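Long-range contacts in alpha-catenin-like protein hmp-1 (Caenorhabditis elegans, PDB 5XA5), which binds beta-catenin, cadherin and actin filaments at cell junctions and is required for cell migration during body enclosure and cell shape changes during body elongation: residues F65-I73 with I86-Q97; C76-A85 with I144-K152. All coordinates share one frame; numbering follows the deposited sequence.

Contact 1. Residues F65-I73 with I86-Q97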
# COMPACT_ATOMS: atom_id res chain seq x y z
N PHE A 65 7.02 -0.17 -16.22
CA PHE A 65 6.39 -0.69 -15.01
C PHE A 65 7.43 -1.41 -14.15
O PHE A 65 7.50 -1.23 -12.93
CB PHE A 65 5.22 -1.62 -15.36
CG PHE A 65 4.38 -2.03 -14.18
CD1 PHE A 65 3.22 -1.33 -13.87
CD2 PHE A 65 4.75 -3.10 -13.38
CE1 PHE A 65 2.45 -1.70 -12.77
CE2 PHE A 65 3.99 -3.46 -12.27
CZ PHE A 65 2.83 -2.77 -11.97
N LEU A 66 8.26 -2.22 -14.80
CA LEU A 66 9.28 -2.97 -14.08
C LEU A 66 10.32 -2.04 -13.47
O LEU A 66 10.79 -2.27 -12.36
CB LEU A 66 9.95 -3.99 -15.01
CG LEU A 66 9.00 -5.04 -15.58
CD1 LEU A 66 9.75 -6.03 -16.44
CD2 LEU A 66 8.25 -5.77 -14.47
N GLN A 67 10.67 -0.97 -14.19
CA GLN A 67 11.69 -0.04 -13.72
C GLN A 67 11.18 0.76 -12.52
O GLN A 67 11.87 0.88 -11.51
CB GLN A 67 12.12 0.91 -14.84
CG GLN A 67 12.95 0.26 -15.92
CD GLN A 67 13.11 1.14 -17.14
OE1 GLN A 67 12.81 2.34 -17.10
NE2 GLN A 67 13.60 0.56 -18.23
N THR A 68 9.97 1.29 -12.64
CA THR A 68 9.37 2.07 -11.57
C THR A 68 9.11 1.19 -10.35
O THR A 68 9.34 1.58 -9.19
CB THR A 68 8.07 2.73 -12.06
OG1 THR A 68 8.39 3.65 -13.11
CG2 THR A 68 7.37 3.47 -10.92
N GLY A 69 8.62 -0.02 -10.61
CA GLY A 69 8.38 -1.00 -9.56
C GLY A 69 9.64 -1.32 -8.77
O GLY A 69 9.61 -1.36 -7.54
N SER A 70 10.76 -1.53 -9.47
CA SER A 70 12.04 -1.81 -8.82
C SER A 70 12.50 -0.64 -7.95
O SER A 70 12.98 -0.84 -6.84
CB SER A 70 13.13 -2.13 -9.85
OG SER A 70 12.68 -3.11 -10.77
N PHE A 71 12.36 0.57 -8.48
CA PHE A 71 12.73 1.76 -7.74
C PHE A 71 11.86 1.91 -6.48
O PHE A 71 12.38 2.17 -5.39
CB PHE A 71 12.58 3.00 -8.63
CG PHE A 71 12.97 4.29 -7.96
CD1 PHE A 71 14.30 4.61 -7.79
CD2 PHE A 71 12.00 5.18 -7.52
CE1 PHE A 71 14.67 5.80 -7.19
CE2 PHE A 71 12.37 6.36 -6.91
CZ PHE A 71 13.70 6.67 -6.75
N ALA A 72 10.55 1.72 -6.64
CA ALA A 72 9.60 1.84 -5.54
C ALA A 72 9.94 0.86 -4.42
O ALA A 72 9.89 1.21 -3.23
CB ALA A 72 8.16 1.60 -6.03
N ILE A 73 10.29 -0.36 -4.80
CA ILE A 73 10.63 -1.40 -3.83
C ILE A 73 11.93 -1.05 -3.09
O ILE A 73 12.02 -1.22 -1.87
CB ILE A 73 10.77 -2.79 -4.50
CG1 ILE A 73 9.42 -3.28 -5.04
CG2 ILE A 73 11.32 -3.81 -3.53
CD1 ILE A 73 9.56 -4.50 -5.97
N ILE A 86 10.03 -7.77 1.10
CA ILE A 86 10.69 -7.35 -0.13
C ILE A 86 10.79 -8.51 -1.12
O ILE A 86 10.68 -8.31 -2.33
CB ILE A 86 12.09 -6.78 0.15
CG1 ILE A 86 12.00 -5.61 1.13
CG2 ILE A 86 12.78 -6.36 -1.14
CD1 ILE A 86 11.43 -4.34 0.53
N ASP A 87 11.00 -9.72 -0.61
CA ASP A 87 11.06 -10.91 -1.46
C ASP A 87 9.73 -11.18 -2.17
O ASP A 87 9.72 -11.56 -3.34
CB ASP A 87 11.45 -12.14 -0.64
CG ASP A 87 12.88 -12.07 -0.14
OD1 ASP A 87 13.52 -11.02 -0.32
OD2 ASP A 87 13.36 -13.07 0.43
N LEU A 88 8.62 -11.00 -1.46
CA LEU A 88 7.31 -11.19 -2.07
C LEU A 88 7.09 -10.17 -3.17
O LEU A 88 6.55 -10.49 -4.23
CB LEU A 88 6.20 -11.08 -1.02
CG LEU A 88 5.98 -12.33 -0.17
CD1 LEU A 88 5.22 -11.97 1.09
CD2 LEU A 88 5.25 -13.39 -0.96
N LEU A 89 7.52 -8.93 -2.92
CA LEU A 89 7.37 -7.84 -3.88
C LEU A 89 8.13 -8.13 -5.15
O LEU A 89 7.62 -7.91 -6.25
CB LEU A 89 7.84 -6.52 -3.28
CG LEU A 89 6.84 -5.84 -2.35
CD1 LEU A 89 7.51 -4.78 -1.48
CD2 LEU A 89 5.74 -5.22 -3.17
N HIS A 90 9.36 -8.63 -5.01
CA HIS A 90 10.16 -8.95 -6.18
C HIS A 90 9.53 -10.12 -6.94
O HIS A 90 9.50 -10.12 -8.17
CB HIS A 90 11.60 -9.26 -5.77
CG HIS A 90 12.44 -8.03 -5.56
ND1 HIS A 90 13.36 -7.91 -4.55
CD2 HIS A 90 12.48 -6.87 -6.25
CE1 HIS A 90 13.93 -6.73 -4.62
NE2 HIS A 90 13.42 -6.07 -5.65
N GLU A 91 9.01 -11.10 -6.20
CA GLU A 91 8.32 -12.24 -6.80
C GLU A 91 7.10 -11.80 -7.60
O GLU A 91 6.86 -12.26 -8.71
CB GLU A 91 7.90 -13.22 -5.71
CG GLU A 91 7.43 -14.57 -6.23
CD GLU A 91 7.02 -15.51 -5.11
OE1 GLU A 91 6.89 -15.05 -3.96
OE2 GLU A 91 6.83 -16.72 -5.38
N ALA A 92 6.32 -10.90 -7.02
CA ALA A 92 5.11 -10.41 -7.67
C ALA A 92 5.44 -9.57 -8.89
O ALA A 92 4.74 -9.62 -9.90
CB ALA A 92 4.26 -9.61 -6.70
N LEU A 93 6.51 -8.79 -8.79
CA LEU A 93 6.96 -8.00 -9.93
C LEU A 93 7.45 -8.92 -11.05
O LEU A 93 7.28 -8.63 -12.23
CB LEU A 93 8.06 -7.03 -9.52
CG LEU A 93 8.36 -5.89 -10.50
CD1 LEU A 93 7.10 -5.05 -10.77
CD2 LEU A 93 9.49 -5.02 -9.99
N GLY A 94 8.07 -10.03 -10.65
CA GLY A 94 8.55 -11.02 -11.60
C GLY A 94 7.40 -11.64 -12.38
O GLY A 94 7.53 -11.96 -13.55
N ALA A 95 6.25 -11.79 -11.72
CA ALA A 95 5.08 -12.35 -12.39
C ALA A 95 4.57 -11.39 -13.46
O ALA A 95 4.04 -11.82 -14.49
CB ALA A 95 3.99 -12.67 -11.38
N VAL A 96 4.73 -10.09 -13.23
CA VAL A 96 4.39 -9.09 -14.24
C VAL A 96 5.36 -9.18 -15.43
O VAL A 96 4.95 -9.14 -16.59
CB VAL A 96 4.40 -7.65 -13.66
CG1 VAL A 96 4.17 -6.62 -14.76
CG2 VAL A 96 3.31 -7.51 -12.60
N GLN A 97 6.65 -9.33 -15.14
CA GLN A 97 7.64 -9.48 -16.19
C GLN A 97 7.35 -10.69 -17.06
O GLN A 97 7.43 -10.63 -18.29
CB GLN A 97 9.04 -9.58 -15.59
CG GLN A 97 10.18 -9.72 -16.60
CD GLN A 97 11.53 -9.75 -15.92
OE1 GLN A 97 11.76 -10.53 -15.00
NE2 GLN A 97 12.43 -8.86 -16.34
O HOH W 1 14.18 -3.30 -6.34
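The imidazole of H90 and the I73 side chain cross at a slant: I73 CG2 lies 3.7 Å from H90 NE2, and I73 CD1 rests against H90 CD2. At the ring edge, in its plane, a water bridges NE2 to the carbonyl oxygen of S70. The F65 ring is met obliquely by two methyls, with CE2 3.8 Å from L93 CD1 and CD2 close to V96 CG1. I73 is a knob in a hole formed by I86, L89, H90 and L93; its CG2 meets I86 CG2, while CD1 reaches L89 CB at 3.8 Å. Cutting I73 back to an alanine would probably open a gap between L89 and H90 and let the imidazole turn. L93 returns the knob among L66, G69, S70 and I73, its CD1 also meeting L66 CD2 and its CD2 reaching S70 OG. L66 CD1 packs across Q97 at about a right angle, 3.7 Å from Q97 CB. S70 OG bonds to L66 O, 2.6 Å away; S70 N reaches this oxygen from the opposite face of its plane. The axes of 65-73 and 86-97 run antiparallel (177°), 10.4 Å apart at closest; the contact pairs helix 51-74 with helix 83-112, whose L88, L89 and A92 pack on helix 117-165.

Contact 2. Residues C76-A85 with I144-K152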
# COMPACT_ATOMS: atom_id res chain seq x y z
N CYS A 76 11.48 1.46 -0.29
CA CYS A 76 10.53 1.10 0.76
C CYS A 76 11.22 1.11 2.11
O CYS A 76 12.21 0.41 2.31
CB CYS A 76 9.91 -0.27 0.52
SG CYS A 76 8.82 -0.81 1.87
N PRO A 77 10.70 1.92 3.05
CA PRO A 77 11.40 2.14 4.33
C PRO A 77 11.59 0.89 5.20
O PRO A 77 12.38 0.96 6.14
CB PRO A 77 10.50 3.16 5.04
CG PRO A 77 9.19 3.06 4.37
CD PRO A 77 9.47 2.71 2.95
N ILE A 78 10.93 -0.22 4.92
CA ILE A 78 11.20 -1.43 5.71
C ILE A 78 12.04 -2.46 4.95
O ILE A 78 11.98 -3.65 5.25
CB ILE A 78 9.89 -2.09 6.22
CG1 ILE A 78 9.00 -2.54 5.06
CG2 ILE A 78 9.14 -1.16 7.20
CD1 ILE A 78 7.77 -3.29 5.52
N ALA A 79 12.83 -1.99 3.98
CA ALA A 79 13.70 -2.83 3.15
C ALA A 79 14.62 -3.69 4.00
O ALA A 79 14.78 -4.89 3.75
CB ALA A 79 14.51 -1.96 2.19
N ASN A 80 15.21 -3.05 5.01
CA ASN A 80 16.03 -3.69 6.00
C ASN A 80 15.25 -4.66 6.88
O ASN A 80 15.61 -5.83 7.02
CB ASN A 80 16.69 -2.63 6.92
CG ASN A 80 15.70 -1.59 7.46
OD1 ASN A 80 14.76 -1.14 6.73
ND2 ASN A 80 15.90 -1.20 8.73
N SER A 81 14.19 -4.13 7.48
CA SER A 81 13.55 -4.70 8.65
C SER A 81 12.74 -5.95 8.33
O SER A 81 12.51 -6.81 9.19
CB SER A 81 12.62 -3.65 9.29
OG SER A 81 13.16 -2.36 9.11
N ASP A 82 12.29 -6.03 7.08
CA ASP A 82 11.38 -7.09 6.66
C ASP A 82 11.80 -7.64 5.30
O ASP A 82 11.25 -7.26 4.27
CB ASP A 82 9.95 -6.56 6.60
CG ASP A 82 8.92 -7.66 6.68
OD1 ASP A 82 9.28 -8.84 6.48
OD2 ASP A 82 7.73 -7.35 6.94
N PRO A 83 12.77 -8.55 5.30
CA PRO A 83 13.33 -9.08 4.05
C PRO A 83 12.38 -9.98 3.27
O PRO A 83 12.41 -9.94 2.05
CB PRO A 83 14.56 -9.86 4.53
CG PRO A 83 14.20 -10.28 5.91
CD PRO A 83 13.42 -9.13 6.49
N ARG A 84 11.56 -10.77 3.96
CA ARG A 84 10.57 -11.60 3.28
C ARG A 84 9.51 -10.76 2.57
O ARG A 84 8.94 -11.21 1.59
CB ARG A 84 9.86 -12.57 4.24
CG ARG A 84 10.67 -13.69 4.86
CD ARG A 84 9.80 -14.58 5.74
NE ARG A 84 9.73 -14.10 7.10
CZ ARG A 84 10.44 -14.66 8.06
NH1 ARG A 84 11.17 -15.77 7.83
NH2 ARG A 84 10.39 -14.18 9.29
N ALA A 85 9.24 -9.57 3.09
CA ALA A 85 8.26 -8.69 2.47
C ALA A 85 8.79 -8.23 1.11
O ALA A 85 8.08 -8.28 0.11
CB ALA A 85 7.96 -7.51 3.37
N ILE A 144 2.27 -3.97 2.01
CA ILE A 144 3.61 -3.57 2.46
C ILE A 144 3.56 -2.11 2.91
O ILE A 144 4.18 -1.72 3.90
CB ILE A 144 4.66 -3.74 1.34
CG1 ILE A 144 4.72 -5.19 0.87
CG2 ILE A 144 6.03 -3.28 1.82
CD1 ILE A 144 4.78 -6.19 2.00
N ASP A 145 2.81 -1.30 2.18
CA ASP A 145 2.56 0.07 2.61
C ASP A 145 1.94 0.09 4.02
O ASP A 145 2.24 0.96 4.82
CB ASP A 145 1.65 0.80 1.60
CG ASP A 145 2.34 1.09 0.27
OD1 ASP A 145 3.59 1.12 0.23
OD2 ASP A 145 1.63 1.29 -0.76
N VAL A 146 1.08 -0.89 4.32
CA VAL A 146 0.46 -0.96 5.64
C VAL A 146 1.51 -1.35 6.68
O VAL A 146 1.52 -0.81 7.79
CB VAL A 146 -0.71 -1.96 5.66
CG1 VAL A 146 -1.07 -2.35 7.11
CG2 VAL A 146 -1.90 -1.37 4.94
N LYS A 147 2.41 -2.27 6.32
CA LYS A 147 3.47 -2.70 7.24
C LYS A 147 4.35 -1.54 7.65
O LYS A 147 4.86 -1.48 8.77
CB LYS A 147 4.32 -3.81 6.62
CG LYS A 147 3.71 -5.19 6.73
CD LYS A 147 4.70 -6.27 6.35
CE LYS A 147 4.19 -7.65 6.76
NZ LYS A 147 5.10 -8.74 6.32
N VAL A 148 4.55 -0.61 6.72
CA VAL A 148 5.29 0.61 7.03
C VAL A 148 4.59 1.44 8.10
O VAL A 148 5.23 1.96 9.01
CB VAL A 148 5.53 1.43 5.76
CG1 VAL A 148 6.09 2.81 6.08
CG2 VAL A 148 6.47 0.68 4.83
N ILE A 149 3.26 1.55 8.02
CA ILE A 149 2.52 2.28 9.03
C ILE A 149 2.64 1.56 10.37
O ILE A 149 2.85 2.19 11.41
CB ILE A 149 1.04 2.43 8.67
CG1 ILE A 149 0.93 3.08 7.30
CG2 ILE A 149 0.34 3.29 9.70
CD1 ILE A 149 -0.49 3.31 6.87
N VAL A 150 2.51 0.23 10.34
CA VAL A 150 2.60 -0.56 11.58
C VAL A 150 3.97 -0.39 12.23
O VAL A 150 4.09 -0.33 13.46
CB VAL A 150 2.29 -2.06 11.30
CG1 VAL A 150 2.61 -2.91 12.52
CG2 VAL A 150 0.82 -2.22 10.90
N ASP A 151 5.01 -0.28 11.40
CA ASP A 151 6.36 -0.06 11.91
C ASP A 151 6.45 1.28 12.66
O ASP A 151 7.13 1.39 13.69
CB ASP A 151 7.37 -0.10 10.74
CG ASP A 151 8.81 -0.14 11.21
OD1 ASP A 151 9.47 0.92 11.17
OD2 ASP A 151 9.28 -1.23 11.59
N LYS A 152 5.71 2.28 12.16
CA LYS A 152 5.66 3.59 12.81
C LYS A 152 4.93 3.51 14.16
O LYS A 152 5.36 4.13 15.14
CB LYS A 152 4.99 4.63 11.91
CG LYS A 152 5.05 6.03 12.46
CD LYS A 152 6.50 6.50 12.48
CE LYS A 152 6.61 7.96 12.87
NZ LYS A 152 7.89 8.55 12.37
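K147 reaches from helix 117-165 to D82 with its chain extended beyond CG, and NZ donates to D82 OD2 at 3.0 Å in a salt bridge. The ammonium meets the oxygen on its syn side, 18° out of the carboxylate plane, and the two side chains cross at about a right angle. The other carboxylate oxygen serves the backbone: D82 is the N-cap of the helix starting at P83, and OD1 accepts a weak, long bond from A85 N, 3.5 Å away. Each oxygen thus has its own donor, and the helix N terminus and the lysine would both be expected to stabilise the negative charge. A85 N also makes a weak bond to D82 O. Before it, two backbone bonds shape the loop: A79 N to C76 O closes a type I turn, and D82 N donates to I78 O. K152 NZ, farther along, forms salt bridges with E185 and E155.

The remainder of the contact is apolar. I78 holds CG1 between its backbone N and carbonyl carbon (chi1 62°), which, with CD1 extended beyond it, brings CD1 to K147 CB, 3.7 Å away, while CG2 lies against V148 CG2 and D151 CB. C76 SG meets I144 CG2 at 3.7 Å, and P77 CG presses on V148 CG1 at 3.5 Å. A85 CB covers I144 CD1, 3.7 Å away.

D145 bonds through both carboxylate oxygens to the backbone of another protein's chain. Helix 117-165 packs here on the D82-capped start of helix 83-112 and, through V146 and I149, on helices 169-196 and 234-258, consistent with the N-terminal vinculin/alpha-catenin fold, in which a long helix is shared by two helical bundles.

From the N terminus, the chain runs along helix 51-74, turns through the loop around 76-82 and returns on helix 83-112. Contact 1 closes this hairpin, with 12 residues between its segments. Contact 2 starts inside that gap and ends much later, on helix 117-165, closing a loop of 58 mostly helical residues. Because 86-97 lies within that span while 65-73 precedes it, the segments alternate and the contacts cross rather than nest. Both use helix 83-112, and their centres are about 15 Å apart. They also touch directly: L89 CD1 packs 3.7 Å from I144 CG1, and I86 CD1 lies near A79 CA. Together they tie helices 51-74, 83-112 and 117-165, and the loop between the first two of these, together.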